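Local atomic coordinates of pyruvate formate-lyase 2 (Archaeoglobus fulgidus, PDB entry 2F3O), a protein that is of unproven function but belongs to the glycyl radical enzymes and is probably a lyase related to pyruvate formate-lyase and glycerol dehydratase. Residues L304-V315 against V358-V369; S391-F399 against L747-A755. All coordinates share one frame; numbering follows the deposited sequence.

Contact 1 (304-315 against 358-369) and contact 2 (391-399 against 747-755) lie side by side in the interior, their centres about 13 Å apart. Along the chain contact 1 closes before contact 2 opens, and contact 2 then spans 347 residues to bring the C-terminal glycine radical region onto the pyruvate formate-lyase-like part. Both reach one mixed sheet, in which strand 368-373 of contact 1 runs parallel to its neighbour 396-400 of contact 2. They also touch directly: Asn-368 ND2 lies 2.9 Å from Gly-752 O, probably a hydrogen bond. Contact 1 packs helix 297-310 on helix 350-362 and the loop leading into strand 368-373, whose first residue, Asn-368, meets the loop carrying the predicted radical site.

Contact 1 of 2, residues L304-V315 against V358-V369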
# COMPACT_ATOMS: atom_id res chain seq x y z
N LEU A 304 44.73 -16.37 -2.67
CA LEU A 304 43.83 -16.51 -1.54
C LEU A 304 44.54 -16.22 -0.24
O LEU A 304 43.97 -15.59 0.65
CB LEU A 304 43.24 -17.90 -1.50
CG LEU A 304 42.36 -18.19 -2.71
CD1 LEU A 304 42.15 -19.68 -2.87
CD2 LEU A 304 41.03 -17.43 -2.61
N ALA A 305 45.80 -16.64 -0.15
CA ALA A 305 46.63 -16.38 1.02
C ALA A 305 46.77 -14.89 1.31
O ALA A 305 46.66 -14.46 2.46
CB ALA A 305 48.00 -17.03 0.87
N ASN A 306 46.99 -14.12 0.24
CA ASN A 306 47.12 -12.68 0.31
C ASN A 306 45.88 -12.00 0.87
O ASN A 306 45.98 -11.08 1.69
CB ASN A 306 47.38 -12.16 -1.08
CG ASN A 306 48.10 -10.83 -1.08
OD1 ASN A 306 47.90 -9.96 -0.23
ND2 ASN A 306 48.96 -10.67 -2.04
N LEU A 307 44.71 -12.45 0.41
CA LEU A 307 43.42 -11.97 0.90
C LEU A 307 43.24 -12.26 2.40
O LEU A 307 42.95 -11.34 3.18
CB LEU A 307 42.31 -12.65 0.11
CG LEU A 307 40.99 -11.97 -0.25
CD1 LEU A 307 39.97 -13.05 -0.54
CD2 LEU A 307 40.47 -11.09 0.84
N TRP A 308 43.42 -13.53 2.79
CA TRP A 308 43.31 -13.93 4.18
C TRP A 308 44.20 -13.06 5.05
O TRP A 308 43.75 -12.51 6.04
CB TRP A 308 43.74 -15.38 4.36
CG TRP A 308 42.65 -16.43 4.42
CD1 TRP A 308 42.51 -17.40 5.38
CD2 TRP A 308 41.59 -16.67 3.48
NE1 TRP A 308 41.42 -18.20 5.11
CE2 TRP A 308 40.85 -17.78 3.94
CE3 TRP A 308 41.18 -16.04 2.29
CZ2 TRP A 308 39.74 -18.27 3.27
CZ3 TRP A 308 40.08 -16.54 1.62
CH2 TRP A 308 39.37 -17.64 2.11
N ILE A 309 45.46 -12.91 4.62
CA ILE A 309 46.45 -12.13 5.38
C ILE A 309 46.09 -10.65 5.50
O ILE A 309 46.33 -10.02 6.55
CB ILE A 309 47.90 -12.33 4.80
CG1 ILE A 309 48.41 -13.73 5.10
CG2 ILE A 309 48.91 -11.34 5.41
CD1 ILE A 309 49.78 -14.01 4.60
N LYS A 310 45.47 -10.09 4.46
CA LYS A 310 45.14 -8.67 4.51
C LYS A 310 44.05 -8.32 5.51
O LYS A 310 44.12 -7.26 6.10
CB LYS A 310 44.86 -8.09 3.12
CG LYS A 310 46.14 -7.90 2.33
CD LYS A 310 46.00 -6.91 1.19
CE LYS A 310 46.34 -5.52 1.66
NZ LYS A 310 47.06 -4.73 0.63
N THR A 311 43.11 -9.23 5.77
CA THR A 311 42.07 -8.97 6.79
C THR A 311 42.59 -8.87 8.23
O THR A 311 41.83 -8.55 9.14
CB THR A 311 40.94 -10.01 6.77
OG1 THR A 311 41.35 -11.17 7.48
CG2 THR A 311 40.55 -10.37 5.35
N ASN A 312 43.88 -9.11 8.42
CA ASN A 312 44.53 -8.92 9.71
C ASN A 312 45.04 -7.50 9.93
O ASN A 312 45.61 -7.21 10.98
CB ASN A 312 45.72 -9.85 9.85
CG ASN A 312 45.31 -11.27 10.08
OD1 ASN A 312 45.05 -11.67 11.21
ND2 ASN A 312 45.29 -12.06 9.01
N GLU A 313 44.86 -6.62 8.95
CA GLU A 313 45.32 -5.25 9.07
C GLU A 313 44.49 -4.42 10.06
O GLU A 313 44.98 -3.42 10.60
CB GLU A 313 45.41 -4.57 7.70
CG GLU A 313 46.47 -5.18 6.80
CD GLU A 313 46.45 -4.63 5.37
OE1 GLU A 313 45.67 -3.70 5.09
OE2 GLU A 313 47.23 -5.12 4.52
N ILE A 314 43.25 -4.82 10.33
CA ILE A 314 42.48 -4.11 11.34
C ILE A 314 42.34 -4.83 12.67
O ILE A 314 42.33 -6.05 12.78
CB ILE A 314 41.07 -3.58 10.89
CG1 ILE A 314 40.11 -4.71 10.55
CG2 ILE A 314 41.20 -2.62 9.75
CD1 ILE A 314 38.67 -4.26 10.48
N VAL A 315 42.20 -3.99 13.67
CA VAL A 315 42.18 -4.38 15.04
C VAL A 315 41.28 -3.25 15.55
O VAL A 315 41.33 -2.13 15.02
CB VAL A 315 43.66 -4.36 15.57
CG1 VAL A 315 43.97 -3.15 16.45
CG2 VAL A 315 43.98 -5.64 16.30
N VAL A 358 44.68 -23.00 3.04
CA VAL A 358 45.27 -21.69 3.34
C VAL A 358 44.93 -21.27 4.77
O VAL A 358 45.78 -20.72 5.47
CB VAL A 358 44.92 -20.61 2.27
CG1 VAL A 358 43.55 -20.76 1.82
CG2 VAL A 358 45.09 -19.21 2.79
N THR A 359 43.73 -21.60 5.22
CA THR A 359 43.36 -21.35 6.60
C THR A 359 44.25 -22.13 7.57
O THR A 359 44.73 -21.57 8.56
CB THR A 359 41.88 -21.70 6.87
OG1 THR A 359 41.04 -20.86 6.06
CG2 THR A 359 41.53 -21.49 8.33
N ASP A 360 44.49 -23.40 7.25
CA ASP A 360 45.27 -24.30 8.10
C ASP A 360 46.72 -23.85 8.21
O ASP A 360 47.33 -23.91 9.30
CB ASP A 360 45.21 -25.74 7.57
CG ASP A 360 45.55 -26.80 8.64
OD1 ASP A 360 45.74 -26.43 9.83
OD2 ASP A 360 45.61 -28.01 8.28
N ARG A 361 47.27 -23.40 7.08
CA ARG A 361 48.65 -22.97 7.01
C ARG A 361 48.86 -21.68 7.80
O ARG A 361 49.81 -21.56 8.57
CB ARG A 361 49.07 -22.78 5.54
CG ARG A 361 50.28 -21.84 5.33
CD ARG A 361 51.62 -22.48 5.69
NE ARG A 361 52.77 -21.69 5.25
CZ ARG A 361 53.24 -21.66 3.99
NH1 ARG A 361 52.65 -22.39 3.04
NH2 ARG A 361 54.29 -20.90 3.70
N LEU A 362 47.94 -20.73 7.63
CA LEU A 362 48.15 -19.38 8.13
C LEU A 362 48.00 -19.27 9.62
O LEU A 362 48.80 -18.59 10.25
CB LEU A 362 47.23 -18.39 7.43
CG LEU A 362 47.85 -17.48 6.37
CD1 LEU A 362 49.14 -18.04 5.84
CD2 LEU A 362 46.89 -17.19 5.22
N ARG A 363 46.99 -19.92 10.18
CA ARG A 363 46.67 -19.85 11.61
C ARG A 363 46.71 -18.46 12.24
O ARG A 363 47.19 -18.32 13.36
CB ARG A 363 47.55 -20.79 12.42
CG ARG A 363 47.58 -22.13 11.80
CD ARG A 363 47.93 -23.19 12.78
NE ARG A 363 47.50 -24.49 12.26
CZ ARG A 363 47.69 -25.64 12.90
NH1 ARG A 363 48.31 -25.63 14.07
NH2 ARG A 363 47.24 -26.77 12.38
N LEU A 364 46.24 -17.46 11.51
CA LEU A 364 46.20 -16.09 12.00
C LEU A 364 44.85 -15.80 12.63
O LEU A 364 43.92 -16.59 12.45
CB LEU A 364 46.44 -15.12 10.85
CG LEU A 364 47.76 -15.32 10.12
CD1 LEU A 364 47.75 -14.55 8.81
CD2 LEU A 364 48.92 -14.86 11.01
N ARG A 365 44.73 -14.68 13.34
CA ARG A 365 43.48 -14.33 14.01
C ARG A 365 42.34 -14.04 13.04
O ARG A 365 41.16 -14.10 13.42
CB ARG A 365 43.65 -13.15 14.97
CG ARG A 365 44.03 -11.83 14.31
CD ARG A 365 43.99 -10.63 15.28
NE ARG A 365 42.73 -9.87 15.25
CZ ARG A 365 42.41 -8.93 14.35
NH1 ARG A 365 43.24 -8.64 13.36
NH2 ARG A 365 41.25 -8.30 14.42
N GLN A 366 42.67 -13.73 11.79
CA GLN A 366 41.66 -13.27 10.87
C GLN A 366 41.81 -13.61 9.40
O GLN A 366 42.87 -13.36 8.81
CB GLN A 366 41.51 -11.73 10.92
CG GLN A 366 40.75 -11.12 12.08
CD GLN A 366 39.28 -11.44 12.09
OE1 GLN A 366 38.68 -11.64 11.05
NE2 GLN A 366 38.68 -11.45 13.27
N PRO A 367 40.88 -14.40 8.88
CA PRO A 367 39.50 -14.07 8.64
C PRO A 367 38.77 -15.02 9.61
O PRO A 367 39.36 -15.98 10.11
CB PRO A 367 39.27 -14.46 7.18
CG PRO A 367 40.48 -15.19 6.77
CD PRO A 367 41.29 -15.50 8.00
N ASN A 368 37.52 -14.75 9.93
CA ASN A 368 36.82 -15.72 10.73
C ASN A 368 36.29 -16.73 9.77
O ASN A 368 35.32 -16.46 9.09
CB ASN A 368 35.68 -15.08 11.50
CG ASN A 368 35.33 -15.87 12.73
OD1 ASN A 368 35.71 -17.02 12.87
ND2 ASN A 368 34.61 -15.24 13.65
N VAL A 369 36.94 -17.89 9.68
CA VAL A 369 36.48 -18.87 8.70
C VAL A 369 35.37 -19.82 9.18
O VAL A 369 35.50 -20.52 10.19
CB VAL A 369 37.63 -19.50 7.91
CG1 VAL A 369 38.95 -19.04 8.49
CG2 VAL A 369 37.49 -20.99 7.77
O HOH W 1 46.07 -9.01 13.03
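Helix 297-310, represented by 304-310, crosses 358-362 of helix 350-362 at -55° with the axes 10.3 Å apart, and its C-terminal end faces the loop leading into strand 368-373. Segment 358-369 is the second half of a beta-alpha-beta crossover, in which helix 350-362 links the parallel neighbours 334-338 and 368-373 of the mixed sheet. Trp-308 packs where that helix gives way to the loop, its indole sandwiched in two CH-pi contacts: Pro-367 CG sits 3.4 Å from the centroid of the five-membered ring, while Val-358 CG2 covers the opposite face at 4.2 Å. At the rim, Trp-308 NE1 donates to Thr-359 OG1 (2.9 Å), a hydroxyl positioned by its bond to Met-355 O; the N-H bond and the two covered faces limit how the ring can turn. Leu-362 CD2 wedges between Trp-308 CB and Ile-309 CG1, and Leu-364 CD1 reaches the same Ile-309 atom. Beyond the helix the contact turns polar. Arg-365 extends past the Asn-312 amide in the opposite direction, its chain bent at chi3 (-95°), which brings the guanidinium to Ile-314. There NH1 of Arg-365 donates to Ile-314 O at 2.8 Å, with a weak second bond from NH2, which also reaches Gln-329 O. Val-315 CG2 and Gln-366 CG lie over opposite faces of this guanidinium, and a water accepting from Arg-365 NH1 at 2.9 Å donates to Asn-312 O.

Contact 2 of 2, residues S391-F399 against L747-A755; sequences SGCNNLALF and LVRVAGWSA
Asn-394 points its amide at the backbone of Leu-747, ND2 donating to Leu-747 O at 3.1 Å with a nearly straight N-H...O angle of 166° and the acceptor in the amide plane. The other end of that amide, OD1, accepts from Ile-727 N, so both ends of the group are held. From the facing hairpin, Arg-749 folds back on itself at chi2 and chi3 (-68° and -72°), which lays its CD against Asn-394 O and turns a guanidinium face toward Leu-396 O; Trp-753 CA lies over the opposite face. Strands 747-749 and 754-756 are the two arms of this antiparallel hairpin, whose connecting loop carries Gly-752, the predicted glycyl radical site, unmodified here. Ser-754 joins the two sides: its OG accepts from Arg-749 NH1 at 3.1 Å, in the guanidinium plane, and donates to a lone pair of Asn-394 O, also at 3.1 Å. Gln-724 OE1 accepts from Arg-749 NE and Asn-368 OD1 from NH1, so these donors of the buried guanidinium are met by neutral oxygens. Alongside these polar links, Leu-747 CD1 packs on Asn-395 CB at 3.7 Å, and Ala-397 CB meets Arg-749 NH2 at 3.5 Å.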
# COMPACT_ATOMS: atom_id res chain seq x y z
N SER A 391 45.10 -30.96 14.87
CA SER A 391 46.44 -30.40 14.88
C SER A 391 46.48 -28.96 15.37
O SER A 391 47.40 -28.21 15.06
CB SER A 391 47.10 -30.52 13.50
OG SER A 391 46.41 -29.74 12.54
N GLY A 392 45.46 -28.56 16.13
CA GLY A 392 45.48 -27.31 16.87
C GLY A 392 45.39 -26.00 16.11
O GLY A 392 45.86 -24.98 16.60
N CYS A 393 44.78 -26.02 14.92
CA CYS A 393 44.65 -24.81 14.11
C CYS A 393 43.82 -23.72 14.77
O CYS A 393 44.13 -22.54 14.61
CB CYS A 393 44.10 -25.12 12.72
SG CYS A 393 42.36 -25.54 12.73
N ASN A 394 42.77 -24.13 15.49
CA ASN A 394 42.00 -23.26 16.37
C ASN A 394 41.47 -22.00 15.71
O ASN A 394 41.50 -20.92 16.31
CB ASN A 394 42.85 -22.89 17.60
CG ASN A 394 43.06 -24.07 18.53
OD1 ASN A 394 42.61 -25.19 18.26
ND2 ASN A 394 43.76 -23.82 19.64
N ASN A 395 40.98 -22.14 14.48
CA ASN A 395 40.56 -21.00 13.68
C ASN A 395 39.41 -21.32 12.71
O ASN A 395 39.23 -20.64 11.69
CB ASN A 395 41.75 -20.36 12.95
CG ASN A 395 42.41 -21.28 11.90
OD1 ASN A 395 43.26 -20.83 11.14
ND2 ASN A 395 42.04 -22.55 11.86
N LEU A 396 38.66 -22.36 13.05
CA LEU A 396 37.53 -22.84 12.27
C LEU A 396 36.27 -22.76 13.09
O LEU A 396 36.32 -22.85 14.31
CB LEU A 396 37.73 -24.30 11.89
CG LEU A 396 38.09 -24.67 10.45
CD1 LEU A 396 39.02 -23.66 9.87
CD2 LEU A 396 38.70 -26.06 10.39
N ALA A 397 35.13 -22.59 12.44
CA ALA A 397 33.85 -22.79 13.12
C ALA A 397 32.99 -23.65 12.23
O ALA A 397 33.03 -23.51 11.01
CB ALA A 397 33.18 -21.50 13.39
N LEU A 398 32.22 -24.53 12.84
CA LEU A 398 31.41 -25.47 12.09
C LEU A 398 29.94 -25.13 12.20
O LEU A 398 29.42 -24.95 13.30
CB LEU A 398 31.69 -26.90 12.57
CG LEU A 398 33.11 -27.36 12.25
CD1 LEU A 398 33.37 -28.70 12.87
CD2 LEU A 398 33.34 -27.42 10.75
N PHE A 399 29.26 -25.05 11.07
CA PHE A 399 27.86 -24.67 11.03
C PHE A 399 27.04 -25.79 10.40
O PHE A 399 27.34 -26.25 9.29
CB PHE A 399 27.69 -23.38 10.22
CG PHE A 399 28.22 -22.15 10.90
CD1 PHE A 399 29.57 -21.85 10.89
CD2 PHE A 399 27.36 -21.29 11.55
CE1 PHE A 399 30.03 -20.73 11.53
CE2 PHE A 399 27.83 -20.16 12.18
CZ PHE A 399 29.16 -19.88 12.17
N LEU A 747 47.09 -19.18 19.06
CA LEU A 747 45.67 -18.96 18.67
C LEU A 747 44.59 -19.71 19.47
O LEU A 747 44.68 -20.90 19.73
CB LEU A 747 45.44 -19.26 17.19
CG LEU A 747 45.23 -18.14 16.16
CD1 LEU A 747 44.34 -18.71 15.09
CD2 LEU A 747 44.60 -16.88 16.72
N VAL A 748 43.54 -19.00 19.80
CA VAL A 748 42.48 -19.61 20.57
C VAL A 748 41.13 -19.19 19.97
O VAL A 748 41.07 -18.19 19.25
CB VAL A 748 42.63 -19.22 22.06
CG1 VAL A 748 41.89 -17.93 22.38
CG2 VAL A 748 42.14 -20.32 22.94
N ARG A 749 40.08 -19.98 20.20
CA ARG A 749 38.72 -19.59 19.84
C ARG A 749 38.03 -19.12 21.10
O ARG A 749 37.83 -19.92 22.01
CB ARG A 749 37.94 -20.76 19.24
CG ARG A 749 38.52 -21.29 17.96
CD ARG A 749 38.37 -20.30 16.83
NE ARG A 749 37.00 -20.19 16.35
CZ ARG A 749 36.61 -19.38 15.36
NH1 ARG A 749 37.49 -18.61 14.74
NH2 ARG A 749 35.34 -19.34 15.01
N VAL A 750 37.69 -17.85 21.17
CA VAL A 750 37.19 -17.30 22.43
C VAL A 750 35.76 -17.73 22.73
O VAL A 750 35.50 -18.27 23.80
CB VAL A 750 37.26 -15.78 22.45
CG1 VAL A 750 36.91 -15.26 23.82
CG2 VAL A 750 38.63 -15.34 22.08
N ALA A 751 34.87 -17.50 21.77
CA ALA A 751 33.44 -17.74 21.93
C ALA A 751 32.74 -17.53 20.60
O ALA A 751 31.54 -17.27 20.56
CB ALA A 751 32.86 -16.79 22.95
N GLY A 752 33.50 -17.58 19.51
CA GLY A 752 32.94 -17.42 18.18
C GLY A 752 33.94 -16.88 17.18
O GLY A 752 33.63 -16.73 16.00
N TRP A 753 35.16 -16.60 17.65
CA TRP A 753 36.21 -16.03 16.81
C TRP A 753 37.60 -16.31 17.33
O TRP A 753 37.79 -16.61 18.50
CB TRP A 753 36.03 -14.53 16.68
CG TRP A 753 36.43 -13.72 17.86
CD1 TRP A 753 37.51 -12.90 17.94
CD2 TRP A 753 35.74 -13.61 19.12
NE1 TRP A 753 37.54 -12.28 19.17
CE2 TRP A 753 36.47 -12.70 19.92
CE3 TRP A 753 34.57 -14.19 19.65
CZ2 TRP A 753 36.09 -12.37 21.21
CZ3 TRP A 753 34.19 -13.85 20.93
CH2 TRP A 753 34.94 -12.94 21.70
N SER A 754 38.59 -16.19 16.44
CA SER A 754 39.99 -16.38 16.81
C SER A 754 40.66 -15.16 17.42
O SER A 754 40.68 -14.08 16.84
CB SER A 754 40.79 -16.83 15.60
OG SER A 754 40.53 -18.19 15.30
N ALA A 755 41.23 -15.33 18.60
CA ALA A 755 42.08 -14.29 19.17
C ALA A 755 43.46 -14.84 19.51
O ALA A 755 43.61 -16.03 19.81
CB ALA A 755 41.44 -13.74 20.40